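Pesticidal crystal protein Cry2Aa (Bacillus thuringiensis serovar kurstaki, PDB 1I5P) promotes colloid-osmotic lysis by binding to midgut epithelial cells of dipteran and lepidopteran larvae. Local coordinates at residues A[92-97]-A[108-113]; A[99-104]-A[246-251]; A[164-167]-A[172-175]; A[229-234]-A[239-244]. All coordinates share one frame; numbering follows the deposited sequence.

Contact 1: A[92-97]-A[108-113]; sequences DILRET and DTLARV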
loop_
_atom_site.group_PDB
_atom_site.type_symbol
_atom_site.label_atom_id
_atom_site.label_comp_id
_atom_site.label_asym_id
_atom_site.label_seq_id
_atom_site.Cartn_x
_atom_site.Cartn_y
_atom_site.Cartn_z
ATOM N N ASP A 92 12.250 -2.321 -20.093
ATOM C CA ASP A 92 12.947 -2.729 -18.879
ATOM C C ASP A 92 11.997 -3.343 -17.854
ATOM O O ASP A 92 12.365 -4.262 -17.126
ATOM C CB ASP A 92 13.673 -1.536 -18.261
ATOM C CG ASP A 92 14.266 -1.862 -16.910
ATOM O OD1 ASP A 92 15.307 -2.560 -16.866
ATOM O OD2 ASP A 92 13.685 -1.429 -15.888
ATOM N N ILE A 93 10.777 -2.823 -17.788
ATOM C CA ILE A 93 9.787 -3.357 -16.861
ATOM C C ILE A 93 9.561 -4.826 -17.206
ATOM O O ILE A 93 9.556 -5.685 -16.327
ATOM C CB ILE A 93 8.450 -2.597 -16.975
ATOM C CG1 ILE A 93 8.562 -1.252 -16.244
ATOM C CG2 ILE A 93 7.309 -3.442 -16.408
ATOM C CD1 ILE A 93 7.334 -0.361 -16.388
ATOM N N LEU A 94 9.377 -5.103 -18.495
ATOM C CA LEU A 94 9.162 -6.467 -18.961
ATOM C C LEU A 94 10.355 -7.347 -18.651
ATOM O O LEU A 94 10.205 -8.463 -18.156
ATOM C CB LEU A 94 8.920 -6.500 -20.469
ATOM C CG LEU A 94 9.002 -7.914 -21.069
ATOM C CD1 LEU A 94 7.841 -8.778 -20.562
ATOM C CD2 LEU A 94 8.980 -7.825 -22.582
ATOM N N ARG A 95 11.549 -6.851 -18.949
ATOM C CA ARG A 95 12.737 -7.645 -18.707
ATOM C C ARG A 95 13.053 -7.870 -17.241
ATOM O O ARG A 95 13.517 -8.946 -16.867
ATOM C CB ARG A 95 13.914 -7.029 -19.454
ATOM C CG ARG A 95 13.669 -7.033 -20.968
ATOM C CD ARG A 95 12.925 -8.313 -21.383
ATOM N NE ARG A 95 12.835 -8.531 -22.823
ATOM C CZ ARG A 95 13.683 -9.281 -23.522
ATOM N NH1 ARG A 95 14.692 -9.889 -22.916
ATOM N NH2 ARG A 95 13.511 -9.440 -24.827
ATOM N N GLU A 96 12.804 -6.874 -16.399
ATOM C CA GLU A 96 13.068 -7.074 -14.980
ATOM C C GLU A 96 11.988 -7.975 -14.393
ATOM O O GLU A 96 12.219 -8.664 -13.404
ATOM C CB GLU A 96 13.117 -5.739 -14.236
ATOM C CG GLU A 96 14.277 -4.854 -14.669
ATOM C CD GLU A 96 14.741 -3.912 -13.576
ATOM O OE1 GLU A 96 15.261 -4.403 -12.557
ATOM O OE2 GLU A 96 14.588 -2.682 -13.738
ATOM N N THR A 97 10.804 -7.963 -15.000
ATOM C CA THR A 97 9.719 -8.814 -14.537
ATOM C C THR A 97 10.081 -10.251 -14.910
ATOM O O THR A 97 9.842 -11.183 -14.142
ATOM C CB THR A 97 8.381 -8.434 -15.203
ATOM O OG1 THR A 97 8.053 -7.079 -14.870
ATOM C CG2 THR A 97 7.261 -9.352 -14.725
ATOM N N ASP A 108 7.797 -14.862 -30.480
ATOM C CA ASP A 108 6.666 -14.236 -31.170
ATOM C C ASP A 108 5.977 -13.157 -30.336
ATOM O O ASP A 108 5.716 -12.062 -30.826
ATOM C CB ASP A 108 5.633 -15.295 -31.575
ATOM C CG ASP A 108 6.068 -16.111 -32.783
ATOM O OD1 ASP A 108 5.375 -17.099 -33.112
ATOM O OD2 ASP A 108 7.097 -15.762 -33.406
ATOM N N THR A 109 5.674 -13.470 -29.083
ATOM C CA THR A 109 5.014 -12.504 -28.220
ATOM C C THR A 109 5.939 -11.320 -27.962
ATOM O O THR A 109 5.502 -10.171 -27.973
ATOM C CB THR A 109 4.608 -13.138 -26.879
ATOM O OG1 THR A 109 3.826 -14.312 -27.131
ATOM C CG2 THR A 109 3.777 -12.158 -26.054
ATOM N N LEU A 110 7.218 -11.604 -27.737
ATOM C CA LEU A 110 8.193 -10.550 -27.492
ATOM C C LEU A 110 8.132 -9.529 -28.620
ATOM O O LEU A 110 7.990 -8.328 -28.386
ATOM C CB LEU A 110 9.603 -11.135 -27.425
ATOM C CG LEU A 110 10.740 -10.117 -27.298
ATOM C CD1 LEU A 110 10.598 -9.331 -26.006
ATOM C CD2 LEU A 110 12.070 -10.845 -27.323
ATOM N N ALA A 111 8.236 -10.019 -29.850
ATOM C CA ALA A 111 8.198 -9.153 -31.017
ATOM C C ALA A 111 6.906 -8.340 -31.067
ATOM O O ALA A 111 6.939 -7.133 -31.267
ATOM C CB ALA A 111 8.346 -9.986 -32.286
ATOM N N ARG A 112 5.767 -8.996 -30.877
ATOM C CA ARG A 112 4.489 -8.292 -30.919
ATOM C C ARG A 112 4.365 -7.248 -29.814
ATOM O O ARG A 112 3.909 -6.128 -30.053
ATOM C CB ARG A 112 3.323 -9.281 -30.823
ATOM C CG ARG A 112 1.956 -8.616 -30.961
ATOM C CD ARG A 112 1.896 -7.762 -32.225
ATOM N NE ARG A 112 0.596 -7.123 -32.410
ATOM C CZ ARG A 112 -0.526 -7.774 -32.707
ATOM N NH1 ARG A 112 -0.515 -9.092 -32.857
ATOM N NH2 ARG A 112 -1.662 -7.103 -32.857
ATOM N N VAL A 113 4.758 -7.623 -28.600
ATOM C CA VAL A 113 4.705 -6.708 -27.468
ATOM C C VAL A 113 5.520 -5.464 -27.800
ATOM O O VAL A 113 5.057 -4.337 -27.615
ATOM C CB VAL A 113 5.275 -7.364 -26.188
ATOM C CG1 VAL A 113 5.688 -6.294 -25.183
ATOM C CG2 VAL A 113 4.233 -8.288 -25.576
#
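Leu94 and Arg95 meet Leu110 and Val113 in a sparse, mainly apolar contact between two antiparallel helices of the N-terminal helical bundle, the domain that delta-endotoxins share. Helix 88-101 and helix 107-135 are joined by a short loop. Their local axes stay 12.6 Å apart at closest approach and run at 154° to each other, so the two helices meet through the outer atoms of a few side chains. On the inner side, Leu94 holds its CG anti to the backbone N (chi1 167°), which carries CD2 across to CD1 of Leu110, 4.1 Å away, and within 4.5 Å of Val113 CG1. The two leucines pass each other at a slant.

Arg95 works on the solvent side. Its chain bends at chi2 and crosses Leu110 at about a right angle, bringing the guanidinium edge up to Leu110 CD1, with NH2 also close to CD2. NH2 lies 3.1 Å from Leu110 CD1, very short for a nitrogen against a methyl, so the exact placement of this exposed group is doubtful. Another face of helix 88-101 packs on helix 170-193: Ile93 and Thr97 touch Pro175. Ile93 O takes two bonds from Thr97, one from the backbone N and one from OG1. The hydroxyl bond is short, with Thr97 OG1 2.5 Å from Ile93 O and standing 36° out of the carbonyl plane.

Contact 2: A[99-104]-A[246-251]; sequences QFLNQR and TYMFLN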
loop_
_atom_site.group_PDB
_atom_site.type_symbol
_atom_site.label_atom_id
_atom_site.label_comp_id
_atom_site.label_asym_id
_atom_site.label_seq_id
_atom_site.Cartn_x
_atom_site.Cartn_y
_atom_site.Cartn_z
ATOM N N GLN A 99 13.058 -11.432 -15.197
ATOM C CA GLN A 99 14.104 -11.858 -14.287
ATOM C C GLN A 99 13.539 -12.182 -12.908
ATOM O O GLN A 99 13.936 -13.165 -12.283
ATOM C CB GLN A 99 15.185 -10.779 -14.178
ATOM C CG GLN A 99 16.419 -11.210 -13.383
ATOM C CD GLN A 99 17.636 -10.356 -13.698
ATOM O OE1 GLN A 99 17.575 -9.463 -14.542
ATOM N NE2 GLN A 99 18.749 -10.630 -13.024
ATOM N N PHE A 100 12.603 -11.360 -12.439
ATOM C CA PHE A 100 11.992 -11.565 -11.129
ATOM C C PHE A 100 11.190 -12.862 -11.051
ATOM O O PHE A 100 11.324 -13.619 -10.094
ATOM C CB PHE A 100 11.068 -10.394 -10.769
ATOM C CG PHE A 100 10.427 -10.527 -9.408
ATOM C CD1 PHE A 100 11.179 -10.350 -8.252
ATOM C CD2 PHE A 100 9.080 -10.858 -9.284
ATOM C CE1 PHE A 100 10.603 -10.496 -6.990
ATOM C CE2 PHE A 100 8.491 -11.009 -8.026
ATOM C CZ PHE A 100 9.258 -10.828 -6.875
ATOM N N LEU A 101 10.359 -13.114 -12.055
ATOM C CA LEU A 101 9.527 -14.312 -12.057
ATOM C C LEU A 101 10.218 -15.549 -12.619
ATOM O O LEU A 101 9.740 -16.670 -12.442
ATOM C CB LEU A 101 8.250 -14.051 -12.859
ATOM C CG LEU A 101 7.350 -12.924 -12.352
ATOM C CD1 LEU A 101 6.188 -12.735 -13.324
ATOM C CD2 LEU A 101 6.836 -13.255 -10.956
ATOM N N ASN A 102 11.349 -15.334 -13.280
ATOM C CA ASN A 102 12.096 -16.408 -13.918
ATOM C C ASN A 102 11.220 -16.987 -15.023
ATOM O O ASN A 102 11.189 -18.196 -15.244
ATOM C CB ASN A 102 12.488 -17.500 -12.915
ATOM C CG ASN A 102 13.453 -18.519 -13.511
ATOM O OD1 ASN A 102 14.155 -18.228 -14.478
ATOM N ND2 ASN A 102 13.504 -19.712 -12.921
ATOM N N GLN A 103 10.487 -16.106 -15.698
ATOM C CA GLN A 103 9.621 -16.492 -16.807
ATOM C C GLN A 103 10.006 -15.638 -18.006
ATOM O O GLN A 103 10.374 -14.476 -17.862
ATOM C CB GLN A 103 8.139 -16.250 -16.486
ATOM C CG GLN A 103 7.588 -16.997 -15.274
ATOM C CD GLN A 103 6.076 -16.841 -15.119
ATOM O OE1 GLN A 103 5.528 -17.031 -14.030
ATOM N NE2 GLN A 103 5.395 -16.508 -16.216
ATOM N N ARG A 104 9.919 -16.219 -19.192
ATOM C CA ARG A 104 10.263 -15.501 -20.405
ATOM C C ARG A 104 9.185 -15.642 -21.464
ATOM O O ARG A 104 8.527 -16.675 -21.559
ATOM C CB ARG A 104 11.589 -16.018 -20.964
ATOM C CG ARG A 104 12.814 -15.475 -20.253
ATOM C CD ARG A 104 13.713 -14.770 -21.255
ATOM N NE ARG A 104 12.956 -13.777 -22.011
ATOM C CZ ARG A 104 13.062 -13.590 -23.323
ATOM N NH1 ARG A 104 13.899 -14.330 -24.037
ATOM N NH2 ARG A 104 12.320 -12.667 -23.922
ATOM N N THR A 246 4.916 -7.624 -3.054
ATOM C CA THR A 246 5.456 -6.281 -3.180
ATOM C C THR A 246 5.672 -5.923 -4.637
ATOM O O THR A 246 5.258 -4.852 -5.090
ATOM C CB THR A 246 6.789 -6.149 -2.429
ATOM O OG1 THR A 246 6.534 -6.179 -1.018
ATOM C CG2 THR A 246 7.493 -4.853 -2.795
ATOM N N TYR A 247 6.312 -6.829 -5.370
ATOM C CA TYR A 247 6.586 -6.603 -6.777
ATOM C C TYR A 247 5.297 -6.281 -7.536
ATOM O O TYR A 247 5.231 -5.296 -8.271
ATOM C CB TYR A 247 7.259 -7.832 -7.402
ATOM C CG TYR A 247 7.841 -7.542 -8.765
ATOM C CD1 TYR A 247 9.193 -7.216 -8.919
ATOM C CD2 TYR A 247 7.024 -7.518 -9.896
ATOM C CE1 TYR A 247 9.712 -6.868 -10.170
ATOM C CE2 TYR A 247 7.532 -7.169 -11.144
ATOM C CZ TYR A 247 8.872 -6.844 -11.273
ATOM O OH TYR A 247 9.359 -6.462 -12.507
ATOM N N MET A 248 4.271 -7.107 -7.353
ATOM C CA MET A 248 2.991 -6.895 -8.033
ATOM C C MET A 248 2.208 -5.691 -7.507
ATOM O O MET A 248 1.497 -5.025 -8.262
ATOM C CB MET A 248 2.130 -8.158 -7.938
ATOM C CG MET A 248 2.663 -9.335 -8.763
ATOM S SD MET A 248 2.777 -8.951 -10.535
ATOM C CE MET A 248 4.117 -10.057 -11.065
ATOM N N PHE A 249 2.332 -5.396 -6.219
ATOM C CA PHE A 249 1.612 -4.249 -5.681
ATOM C C PHE A 249 2.209 -2.940 -6.205
ATOM O O PHE A 249 1.485 -1.984 -6.470
ATOM C CB PHE A 249 1.615 -4.286 -4.153
ATOM C CG PHE A 249 0.362 -4.883 -3.573
ATOM C CD1 PHE A 249 0.085 -6.239 -3.726
ATOM C CD2 PHE A 249 -0.574 -4.078 -2.927
ATOM C CE1 PHE A 249 -1.100 -6.787 -3.246
ATOM C CE2 PHE A 249 -1.768 -4.613 -2.440
ATOM C CZ PHE A 249 -2.033 -5.973 -2.602
ATOM N N LEU A 250 3.525 -2.902 -6.377
ATOM C CA LEU A 250 4.179 -1.699 -6.882
ATOM C C LEU A 250 4.019 -1.545 -8.393
ATOM O O LEU A 250 3.881 -0.430 -8.899
ATOM C CB LEU A 250 5.668 -1.720 -6.534
ATOM C CG LEU A 250 6.027 -1.396 -5.080
ATOM C CD1 LEU A 250 7.518 -1.601 -4.862
ATOM C CD2 LEU A 250 5.631 0.039 -4.768
ATOM N N ASN A 251 4.029 -2.675 -9.098
ATOM C CA ASN A 251 3.909 -2.705 -10.552
ATOM C C ASN A 251 2.482 -2.744 -11.064
ATOM O O ASN A 251 2.219 -2.365 -12.207
ATOM C CB ASN A 251 4.629 -3.935 -11.114
ATOM C CG ASN A 251 6.083 -3.684 -11.391
ATOM O OD1 ASN A 251 6.437 -3.110 -12.421
ATOM N ND2 ASN A 251 6.943 -4.105 -10.469
#
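Phe100 and Tyr247 form an offset aromatic stack that joins the end of helix 88-101 to helix 238-259 within the N-terminal helical bundle. The ring planes differ by just 10° and the centroids lie 4.2 Å apart. With CG anti to the backbone N in both residues (chi1 -179° for Phe100), the two side chains run antiparallel alongside each other. Tyr247 CD1 sits over the centre of the Phe100 ring, while Phe100 CD2 falls nearer the rim of the tyrosine.

Aliphatic carbons extend the overlap. Tyr247 CB rests on the phenylalanine face, 3.5 Å from Phe100 CE2, and Phe100 CB makes a CH-pi contact over the tyrosine face. A second apolar touch lies beside the stack, where Leu101 and Met248 meet end to end, Leu101 CD1 being 4.1 Å from Met248 CE. Leu171 of helix 170-193 touches both of these residues.

One polar bond holds the far end of the tyrosine ring, and another ties Asn251 to the backbone of Tyr247. The tyrosine OH is hydrogen-bonded to Thr97 OG1, nearly one turn back on the phenylalanine's own helix. On the ring face opposite Phe100 lies the amide of Asn251, whose ND2 donates to Tyr247 O at 3.0 Å with an N-H...O angle of 158°.

Contact 3: A[164-167]-A[172-175]; sequences FQIQ and LLLP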
loop_
_atom_site.group_PDB
_atom_site.type_symbol
_atom_site.label_atom_id
_atom_site.label_comp_id
_atom_site.label_asym_id
_atom_site.label_seq_id
_atom_site.Cartn_x
_atom_site.Cartn_y
_atom_site.Cartn_z
ATOM N N PHE A 164 -1.279 -7.235 -24.319
ATOM C CA PHE A 164 -0.504 -7.333 -23.089
ATOM C C PHE A 164 -1.211 -8.301 -22.156
ATOM O O PHE A 164 -0.934 -8.340 -20.958
ATOM C CB PHE A 164 -0.357 -5.963 -22.414
ATOM C CG PHE A 164 0.377 -4.957 -23.252
ATOM C CD1 PHE A 164 -0.318 -3.986 -23.957
ATOM C CD2 PHE A 164 1.760 -5.017 -23.381
ATOM C CE1 PHE A 164 0.350 -3.084 -24.781
ATOM C CE2 PHE A 164 2.443 -4.119 -24.206
ATOM C CZ PHE A 164 1.731 -3.154 -24.908
ATOM N N GLN A 165 -2.123 -9.089 -22.721
ATOM C CA GLN A 165 -2.881 -10.064 -21.949
ATOM C C GLN A 165 -2.819 -11.445 -22.594
ATOM O O GLN A 165 -3.727 -12.259 -22.436
ATOM C CB GLN A 165 -4.337 -9.621 -21.836
ATOM C CG GLN A 165 -4.525 -8.201 -21.331
ATOM C CD GLN A 165 -5.991 -7.826 -21.260
ATOM O OE1 GLN A 165 -6.588 -7.800 -20.184
ATOM N NE2 GLN A 165 -6.583 -7.546 -22.412
ATOM N N ILE A 166 -1.735 -11.704 -23.313
ATOM C CA ILE A 166 -1.535 -12.972 -24.006
ATOM C C ILE A 166 -1.578 -14.181 -23.080
ATOM O O ILE A 166 -0.814 -14.270 -22.106
ATOM C CB ILE A 166 -0.186 -12.977 -24.762
ATOM C CG1 ILE A 166 -0.100 -11.747 -25.674
ATOM C CG2 ILE A 166 -0.048 -14.259 -25.583
ATOM C CD1 ILE A 166 -1.221 -11.653 -26.689
ATOM N N GLN A 167 -2.477 -15.110 -23.393
ATOM C CA GLN A 167 -2.625 -16.325 -22.611
ATOM C C GLN A 167 -1.266 -17.009 -22.558
ATOM O O GLN A 167 -0.558 -17.078 -23.563
ATOM C CB GLN A 167 -3.658 -17.248 -23.261
ATOM C CG GLN A 167 -4.772 -17.664 -22.316
ATOM C CD GLN A 167 -6.152 -17.345 -22.870
ATOM O OE1 GLN A 167 -6.854 -18.228 -23.369
ATOM N NE2 GLN A 167 -6.543 -16.077 -22.790
ATOM N N LEU A 172 3.253 -12.457 -16.373
ATOM C CA LEU A 172 4.501 -11.843 -16.798
ATOM C C LEU A 172 4.284 -10.481 -17.449
ATOM O O LEU A 172 5.104 -9.575 -17.302
ATOM C CB LEU A 172 5.229 -12.775 -17.771
ATOM C CG LEU A 172 6.574 -12.282 -18.310
ATOM C CD1 LEU A 172 7.403 -11.704 -17.172
ATOM C CD2 LEU A 172 7.308 -13.440 -18.983
ATOM N N LEU A 173 3.171 -10.346 -18.161
ATOM C CA LEU A 173 2.838 -9.110 -18.850
ATOM C C LEU A 173 1.979 -8.167 -18.010
ATOM O O LEU A 173 1.734 -7.029 -18.404
ATOM C CB LEU A 173 2.098 -9.436 -20.148
ATOM C CG LEU A 173 2.883 -10.216 -21.207
ATOM C CD1 LEU A 173 1.944 -10.710 -22.298
ATOM C CD2 LEU A 173 3.960 -9.313 -21.798
ATOM N N LEU A 174 1.527 -8.635 -16.851
ATOM C CA LEU A 174 0.661 -7.818 -16.001
ATOM C C LEU A 174 1.199 -6.399 -15.724
ATOM O O LEU A 174 0.443 -5.429 -15.806
ATOM C CB LEU A 174 0.356 -8.547 -14.691
ATOM C CG LEU A 174 -0.904 -8.078 -13.947
ATOM C CD1 LEU A 174 -2.130 -8.162 -14.869
ATOM C CD2 LEU A 174 -1.118 -8.927 -12.700
ATOM N N PRO A 175 2.498 -6.257 -15.403
ATOM C CA PRO A 175 3.029 -4.915 -15.144
ATOM C C PRO A 175 2.843 -4.032 -16.373
ATOM O O PRO A 175 2.405 -2.895 -16.267
ATOM C CB PRO A 175 4.498 -5.184 -14.817
ATOM C CG PRO A 175 4.430 -6.511 -14.139
ATOM C CD PRO A 175 3.504 -7.279 -15.069
#
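Leu173 faces the backbone of Phe164 and the side chain of Ile166, where the loop after helix 145-160 doubles back on the first turns of helix 170-193. Leu173 CB lies 3.3 Å from Phe164 O, a snug fit of a methylene against a carbonyl. Farther along the same side chain, Leu173 CD1 comes within 4.0 Å of Ile166 CB and 3.9 Å of Ile166 N. It is thus the backbone N, the branch point and CG1 of the isoleucine that are touched, with the two side chains crossing at a slant. Leu173 CG stands anti to its carbonyl carbon (chi1 -64°), a setting that lays the methyl along the loop.

The next shell holds both pieces in place. Gln165 turns its CB away from the helix, but its carbonyl oxygen accepts a hydrogen bond from Gln170 NE2. The Phe164 ring runs on to Leu176 and Phe177, and helix 107-135 closes over the site through Val113 on Leu173 and Thr109 on Ile166. Two residues on, the helix is kinked at Pro175, whose nitrogen carries no hydrogen to give. With no hydrogen bond passing between 164-167 and 172-175, the fit rests on van der Waals packing, and the bond to Gln165 O from Gln170, between the segments, adds the polar tie.

Contact 4: A[229-234]-A[239-244]; sequences TAFRGL and HDMLEF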
loop_
_atom_site.group_PDB
_atom_site.type_symbol
_atom_site.label_atom_id
_atom_site.label_comp_id
_atom_site.label_asym_id
_atom_site.label_seq_id
_atom_site.Cartn_x
_atom_site.Cartn_y
_atom_site.Cartn_z
ATOM N N THR A 229 -4.851 -15.900 -9.157
ATOM C CA THR A 229 -4.608 -17.235 -9.691
ATOM C C THR A 229 -3.156 -17.650 -9.435
ATOM O O THR A 229 -2.878 -18.775 -9.013
ATOM C CB THR A 229 -4.887 -17.287 -11.211
ATOM O OG1 THR A 229 -6.281 -17.059 -11.447
ATOM C CG2 THR A 229 -4.491 -18.641 -11.788
ATOM N N ALA A 230 -2.234 -16.727 -9.683
ATOM C CA ALA A 230 -0.813 -17.000 -9.488
ATOM C C ALA A 230 -0.464 -17.157 -8.016
ATOM O O ALA A 230 0.321 -18.032 -7.643
ATOM C CB ALA A 230 0.018 -15.877 -10.094
ATOM N N PHE A 231 -1.045 -16.298 -7.182
ATOM C CA PHE A 231 -0.785 -16.342 -5.753
ATOM C C PHE A 231 -1.226 -17.681 -5.160
ATOM O O PHE A 231 -0.581 -18.198 -4.245
ATOM C CB PHE A 231 -1.509 -15.190 -5.046
ATOM C CG PHE A 231 -0.989 -14.904 -3.665
ATOM C CD1 PHE A 231 0.128 -14.092 -3.482
ATOM C CD2 PHE A 231 -1.590 -15.477 -2.550
ATOM C CE1 PHE A 231 0.639 -13.853 -2.202
ATOM C CE2 PHE A 231 -1.090 -15.251 -1.273
ATOM C CZ PHE A 231 0.029 -14.436 -1.095
ATOM N N ARG A 232 -2.318 -18.247 -5.672
ATOM C CA ARG A 232 -2.805 -19.527 -5.162
ATOM C C ARG A 232 -1.844 -20.678 -5.463
ATOM O O ARG A 232 -1.898 -21.719 -4.811
ATOM C CB ARG A 232 -4.176 -19.867 -5.748
ATOM C CG ARG A 232 -5.348 -19.052 -5.223
ATOM C CD ARG A 232 -6.666 -19.659 -5.712
ATOM N NE ARG A 232 -7.064 -20.859 -4.968
ATOM C CZ ARG A 232 -7.953 -21.748 -5.410
ATOM N NH1 ARG A 232 -8.527 -21.580 -6.596
ATOM N NH2 ARG A 232 -8.285 -22.795 -4.663
ATOM N N GLY A 233 -0.977 -20.491 -6.454
ATOM C CA GLY A 233 -0.022 -21.526 -6.807
ATOM C C GLY A 233 1.304 -21.384 -6.082
ATOM O O GLY A 233 2.245 -22.147 -6.321
ATOM N N LEU A 234 1.391 -20.410 -5.184
ATOM C CA LEU A 234 2.630 -20.190 -4.443
ATOM C C LEU A 234 2.884 -21.180 -3.309
ATOM O O LEU A 234 1.965 -21.645 -2.629
ATOM C CB LEU A 234 2.666 -18.779 -3.851
ATOM C CG LEU A 234 3.040 -17.577 -4.726
ATOM C CD1 LEU A 234 2.920 -16.308 -3.899
ATOM C CD2 LEU A 234 4.454 -17.732 -5.251
ATOM N N HIS A 239 10.044 -14.675 2.884
ATOM C CA HIS A 239 10.708 -13.609 2.157
ATOM C C HIS A 239 10.225 -13.530 0.707
ATOM O O HIS A 239 9.881 -12.455 0.214
ATOM C CB HIS A 239 12.221 -13.812 2.183
ATOM C CG HIS A 239 12.966 -12.835 1.332
ATOM N ND1 HIS A 239 13.160 -11.521 1.701
ATOM C CD2 HIS A 239 13.496 -12.960 0.093
ATOM C CE1 HIS A 239 13.776 -10.879 0.725
ATOM N NE2 HIS A 239 13.990 -11.730 -0.263
ATOM N N ASP A 240 10.192 -14.675 0.031
ATOM C CA ASP A 240 9.766 -14.721 -1.367
ATOM C C ASP A 240 8.280 -14.459 -1.572
ATOM O O ASP A 240 7.883 -13.855 -2.563
ATOM C CB ASP A 240 10.158 -16.064 -1.982
ATOM C CG ASP A 240 11.655 -16.186 -2.193
ATOM O OD1 ASP A 240 12.184 -17.315 -2.086
ATOM O OD2 ASP A 240 12.297 -15.151 -2.475
ATOM N N MET A 241 7.454 -14.911 -0.639
ATOM C CA MET A 241 6.024 -14.672 -0.753
ATOM C C MET A 241 5.753 -13.172 -0.663
ATOM O O MET A 241 5.001 -12.620 -1.464
ATOM C CB MET A 241 5.262 -15.403 0.355
ATOM C CG MET A 241 3.780 -15.069 0.389
ATOM S SD MET A 241 2.881 -16.081 1.550
ATOM C CE MET A 241 2.504 -17.481 0.521
ATOM N N LEU A 242 6.371 -12.515 0.313
ATOM C CA LEU A 242 6.180 -11.079 0.489
ATOM C C LEU A 242 6.708 -10.267 -0.696
ATOM O O LEU A 242 6.077 -9.293 -1.119
ATOM C CB LEU A 242 6.848 -10.612 1.789
ATOM C CG LEU A 242 6.307 -11.276 3.056
ATOM C CD1 LEU A 242 6.929 -10.629 4.298
ATOM C CD2 LEU A 242 4.784 -11.138 3.087
ATOM N N GLU A 243 7.859 -10.657 -1.234
ATOM C CA GLU A 243 8.431 -9.934 -2.368
ATOM C C GLU A 243 7.578 -10.103 -3.619
ATOM O O GLU A 243 7.472 -9.188 -4.437
ATOM C CB GLU A 243 9.851 -10.414 -2.662
ATOM C CG GLU A 243 10.851 -10.152 -1.555
ATOM C CD GLU A 243 12.205 -9.727 -2.089
ATOM O OE1 GLU A 243 12.657 -10.303 -3.100
ATOM O OE2 GLU A 243 12.820 -8.819 -1.497
ATOM N N PHE A 244 6.983 -11.279 -3.777
ATOM C CA PHE A 244 6.130 -11.513 -4.925
ATOM C C PHE A 244 4.987 -10.508 -4.849
ATOM O O PHE A 244 4.612 -9.901 -5.849
ATOM C CB PHE A 244 5.561 -12.933 -4.900
ATOM C CG PHE A 244 4.608 -13.226 -6.031
ATOM C CD1 PHE A 244 5.082 -13.463 -7.317
ATOM C CD2 PHE A 244 3.234 -13.243 -5.813
ATOM C CE1 PHE A 244 4.205 -13.717 -8.369
ATOM C CE2 PHE A 244 2.343 -13.496 -6.859
ATOM C CZ PHE A 244 2.831 -13.731 -8.141
#
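Phe244 is the hub of this contact, with Phe231, Leu234 and Ala230 gathered round its ring. The tightest approach is Leu234 CD1 to Phe244 CD2, 3.6 Å, and the methyl comes in obliquely. The two phenylalanines meet at their edges, with Phe231 CD1 lying 4.0 Å from Phe244 CD2 near the planes of both rings, so they abut without stacking. Both have CG anti to the backbone N (chi1 -163° for Phe231 and 177° for Phe244), and this sends each ring into the space between the backbones.

Next to this cluster, Met241 crosses Phe231 at about a right angle and sets CG 4.1 Å from Phe231 CZ. Its sulfur makes an oblique Met-aromatic contact, SD being 5.4 Å from the ring centroid, and Trp293 packs on both residues from outside the pair.

The motif is a helix hairpin of the N-terminal bundle: helix 202-232 leads in, the short strand 235-237 connects, and helix 238-259 leads out. The backbone tightens before the strand, with Gly233 N bonded to Ala230 O and Leu234 N to Phe231 O, three residues back in each case.

Toward solvent the packing thins. Ala230 offers a single methyl, its CB 4.0 Å from Phe244 CZ, and is itself partly exposed, although Leu171 of helix 170-193 touches both residues. Beyond it Thr229, Arg232 and Gly233 are exposed and make no contact with 239-244, and the Asp240 carboxylate leads away from 229-234.

Overall arrangement
All four contacts lie in the N-terminal helical bundle. Contact 1 comes first along the chain, and contacts 3 and 4 follow in series inside the long loop closed by contact 2, which brings helix 88-101 back to helix 238-259. Contact 2 shares the first of these helices with contact 1 and the second with contact 4, whose centres lie about 13 and 10 Å from its own. Contact 3, on helix 170-193, is about 9 Å from contact 1 and 12 Å from contact 2, touching both through Leu172 and Pro175 and, for contact 1, also Ile166. Contact 2 thus links the other three, touching each of them, while contact 4 meets the rest only through it.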